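Side-chain contacts in uncharacterized protein (Kutzneria albida DSM 43870, PDB 5M6Q), which is a microbial transglutaminase that probably transfers the acyl group of glutamine side chains in proteins to amines: residues 70-73 with 74-78; 17-20 with 21-25. All coordinates share one frame; numbering follows the deposited sequence.

Interaction 1. Residues 70-73 with 74-78; sequences LRTA and EAVQA
Leu70 O accepts the backbone N-H of Glu74 (O to N 2.8 Å), and Arg71, Thr72 and Ala73 serve Ala75, Val76 and Gln77 in the same i to i+4 way, so that the residues wind as the first turns of helix 70-84. On one flank Glu74 reaches back over Leu70. With its CG beside the backbone N (chi1 -73°), the chain is directed toward the start of the helix, and Glu74 CG comes to 3.4 Å from Leu70 O. The carboxylate ends beside the leucine, OE1 of Glu74 lying 3.6 Å from CG of Leu70, while Leu70 CD1 touches the aliphatic CG of Glu74 at 4.1 Å. Glu74 OE1 is 6.2 Å from NE of Arg71, too far for a salt bridge. Farther round, CG2 of Val76 rests 3.4 Å from Thr72 O. Small Ala73 and branched Val76 suit the buried side, where both touch Val219 of strand 214-223; Thr72 OG1 is bonded to Asp155, and Gln77 NE2 to Gln180. Were Glu74 cut back to an alanine, CG and CD1 of Leu70 would probably lose their glutamate neighbour. The chemistry is thus mixed: Glu74 lays its CG and carboxylate against Leu70, CG making the apolar contact, and its negative charge near the helix start should suit the helix dipole.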
# COMPACT_ATOMS: atom_id res chain seq x y z
N LEU A 70 -6.48 1.98 -9.54
CA LEU A 70 -5.72 3.08 -8.96
C LEU A 70 -6.56 4.36 -8.85
O LEU A 70 -6.48 5.06 -7.85
CB LEU A 70 -4.47 3.34 -9.80
CG LEU A 70 -3.61 4.53 -9.35
CD1 LEU A 70 -3.14 4.33 -7.90
CD2 LEU A 70 -2.44 4.77 -10.32
N ARG A 71 -7.40 4.64 -9.86
CA ARG A 71 -8.18 5.88 -9.84
C ARG A 71 -9.15 5.94 -8.65
O ARG A 71 -9.34 7.00 -8.05
CB ARG A 71 -8.94 6.03 -11.17
CG ARG A 71 -8.01 6.35 -12.34
CD ARG A 71 -8.68 6.19 -13.69
NE ARG A 71 -9.60 7.29 -13.97
CZ ARG A 71 -10.91 7.22 -13.83
NH1 ARG A 71 -11.48 6.09 -13.42
NH2 ARG A 71 -11.67 8.28 -14.10
N THR A 72 -9.75 4.81 -8.32
CA THR A 72 -10.62 4.78 -7.15
C THR A 72 -9.82 5.05 -5.89
O THR A 72 -10.27 5.80 -5.02
CB THR A 72 -11.34 3.44 -7.00
OG1 THR A 72 -12.01 3.10 -8.23
CG2 THR A 72 -12.35 3.50 -5.86
N ALA A 73 -8.66 4.42 -5.77
CA ALA A 73 -7.81 4.63 -4.60
C ALA A 73 -7.41 6.09 -4.50
O ALA A 73 -7.33 6.65 -3.41
CB ALA A 73 -6.56 3.75 -4.66
N GLU A 74 -7.16 6.71 -5.65
CA GLU A 74 -6.79 8.12 -5.63
C GLU A 74 -7.95 9.00 -5.17
O GLU A 74 -7.74 10.00 -4.48
CB GLU A 74 -6.28 8.54 -7.01
CG GLU A 74 -4.89 7.96 -7.26
CD GLU A 74 -4.43 8.12 -8.69
OE1 GLU A 74 -5.22 7.79 -9.60
OE2 GLU A 74 -3.28 8.56 -8.88
N ALA A 75 -9.18 8.63 -5.53
CA ALA A 75 -10.34 9.42 -5.11
C ALA A 75 -10.56 9.26 -3.61
O ALA A 75 -10.94 10.20 -2.91
CB ALA A 75 -11.59 9.00 -5.88
N VAL A 76 -10.31 8.06 -3.11
CA VAL A 76 -10.52 7.77 -1.71
C VAL A 76 -9.43 8.46 -0.89
O VAL A 76 -9.69 9.03 0.17
CB VAL A 76 -10.57 6.25 -1.48
CG1 VAL A 76 -10.44 5.91 0.01
CG2 VAL A 76 -11.91 5.70 -2.05
N GLN A 77 -8.21 8.46 -1.41
CA GLN A 77 -7.11 9.19 -0.80
C GLN A 77 -7.45 10.67 -0.67
O GLN A 77 -7.29 11.26 0.41
CB GLN A 77 -5.82 9.03 -1.63
CG GLN A 77 -4.62 9.75 -1.04
CD GLN A 77 -3.43 9.78 -1.99
OE1 GLN A 77 -3.60 9.87 -3.22
NE2 GLN A 77 -2.22 9.69 -1.44
N ALA A 78 -7.92 11.29 -1.75
CA ALA A 78 -8.23 12.72 -1.69
C ALA A 78 -9.37 12.98 -0.70
O ALA A 78 -9.32 13.95 0.06
CB ALA A 78 -8.58 13.26 -3.06

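Interaction 2. Residues 17-20 with 21-25; sequences RVED and YVEAW
Tyr21 N donates to Arg17 O (2.9 Å), the first of four successive i to i+4 bonds that carry the backbone through Ala24, with Arg17 at the N-cap position of helix 18-28. A salt-bridge network decorates this opening turn. Asp20 OD1 lies in the guanidinium plane at its edge, 2.9 Å from Arg17 NH1; the same NH1 donates to OD2, which it approaches from above the carboxylate plane. The other amino group, NH2, donates to Glu19 OE1 at 2.8 Å in a more bent bond, so one arginine ties two acidic residues whose charges should also suit the positive end of the helix dipole. The inner flank is apolar: Val18 CG1 touches Val22 CG2 at 4.1 Å, and both valines pack on Leu41 of helix 35-41, which suits compact, branched side chains. Tyr21, also buried, meets the ring of Trp186. Glu19 and Glu23 run side by side, their carboxylate planes 80° apart, and OE2 of Glu19 comes within 3.9 Å of OE2 of Glu23. That pairing of like charges is probably eased by Arg17, which binds the other oxygen of Glu19. Glu23 CG lies beside its own backbone N (chi1 -80°), which leans the chain back toward the preceding turn, where a water donates to both Asp20 OD1 (2.9 Å) and Glu23 OE1 (2.6 Å).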
# COMPACT_ATOMS: atom_id res chain seq x y z
N ARG A 17 20.60 -0.49 -4.34
CA ARG A 17 21.18 -1.14 -3.18
C ARG A 17 20.37 -0.68 -1.99
O ARG A 17 20.00 0.49 -1.93
CB ARG A 17 22.64 -0.76 -2.95
CG ARG A 17 23.61 -1.26 -3.96
CD ARG A 17 24.89 -0.47 -3.89
NE ARG A 17 25.75 -0.87 -2.78
CZ ARG A 17 26.20 -0.04 -1.84
NH1 ARG A 17 25.87 1.24 -1.82
NH2 ARG A 17 27.00 -0.52 -0.90
N VAL A 18 20.11 -1.57 -1.06
CA VAL A 18 19.38 -1.19 0.14
C VAL A 18 20.07 -0.01 0.81
O VAL A 18 19.41 0.98 1.12
CB VAL A 18 19.22 -2.36 1.10
CG1 VAL A 18 18.57 -1.88 2.39
CG2 VAL A 18 18.38 -3.47 0.45
N GLU A 19 21.38 -0.10 1.00
CA GLU A 19 22.14 0.99 1.62
C GLU A 19 21.92 2.32 0.90
O GLU A 19 21.83 3.36 1.54
CB GLU A 19 23.65 0.68 1.67
CG GLU A 19 24.45 1.63 2.57
CD GLU A 19 25.98 1.56 2.39
OE1 GLU A 19 26.47 0.77 1.55
OE2 GLU A 19 26.70 2.30 3.11
N ASP A 20 21.83 2.30 -0.42
CA ASP A 20 21.64 3.56 -1.15
C ASP A 20 20.20 4.06 -1.00
O ASP A 20 19.96 5.26 -0.92
CB ASP A 20 22.00 3.40 -2.63
CG ASP A 20 23.49 3.18 -2.85
OD1 ASP A 20 24.32 3.64 -2.03
OD2 ASP A 20 23.85 2.55 -3.86
N TYR A 21 19.24 3.15 -0.96
CA TYR A 21 17.86 3.53 -0.72
C TYR A 21 17.68 4.16 0.67
O TYR A 21 16.98 5.16 0.83
CB TYR A 21 16.93 2.31 -0.86
CG TYR A 21 15.51 2.63 -0.51
CD1 TYR A 21 14.74 3.45 -1.32
CD2 TYR A 21 14.94 2.12 0.64
CE1 TYR A 21 13.42 3.75 -1.00
CE2 TYR A 21 13.64 2.41 0.98
CZ TYR A 21 12.89 3.22 0.16
OH TYR A 21 11.59 3.50 0.53
N VAL A 22 18.33 3.58 1.67
CA VAL A 22 18.20 4.09 3.03
C VAL A 22 18.73 5.52 3.11
O VAL A 22 18.07 6.40 3.66
CB VAL A 22 18.92 3.17 4.03
CG1 VAL A 22 18.96 3.82 5.41
CG2 VAL A 22 18.18 1.86 4.13
N GLU A 23 19.90 5.76 2.52
CA GLU A 23 20.44 7.12 2.49
C GLU A 23 19.51 8.09 1.78
O GLU A 23 19.31 9.19 2.26
CB GLU A 23 21.82 7.14 1.81
CG GLU A 23 22.93 6.69 2.74
CD GLU A 23 24.28 6.58 2.05
OE1 GLU A 23 24.47 7.22 0.98
OE2 GLU A 23 25.15 5.85 2.58
N ALA A 24 18.93 7.69 0.66
CA ALA A 24 17.99 8.58 -0.01
C ALA A 24 16.78 8.81 0.89
O ALA A 24 16.31 9.94 1.04
CB ALA A 24 17.57 8.03 -1.35
N TRP A 25 16.29 7.74 1.50
CA TRP A 25 15.17 7.80 2.43
C TRP A 25 15.46 8.75 3.59
O TRP A 25 14.62 9.55 3.99
CB TRP A 25 14.85 6.40 2.96
CG TRP A 25 13.58 6.28 3.75
CD1 TRP A 25 12.36 5.88 3.27
CD2 TRP A 25 13.40 6.53 5.14
NE1 TRP A 25 11.44 5.87 4.29
CE2 TRP A 25 12.05 6.27 5.45
CE3 TRP A 25 14.26 6.95 6.17
CZ2 TRP A 25 11.53 6.42 6.74
CZ3 TRP A 25 13.74 7.10 7.45
CH2 TRP A 25 12.38 6.84 7.72
O HOH W 1 24.19 6.44 -1.45

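Overall arrangement
Interaction 2 comes first along the chain and interaction 1 follows, each within the opening turns of its own helix. Their centres are 28 Å apart and their nearest atoms about 15 Å, so they do not touch. The seven-stranded antiparallel sheet relates them: helix 18-28 follows strand 13-17, and helix 70-84 follows strand 66-67, so each comes after an edge strand, on opposite edges of the sheet. From there they go different ways. Helix 18-28 joins helices 35-41 and 47-53 beyond one edge, whereas helix 70-84 covers strands of the sheet itself, lying against 214-223, 122-131 and 174-179.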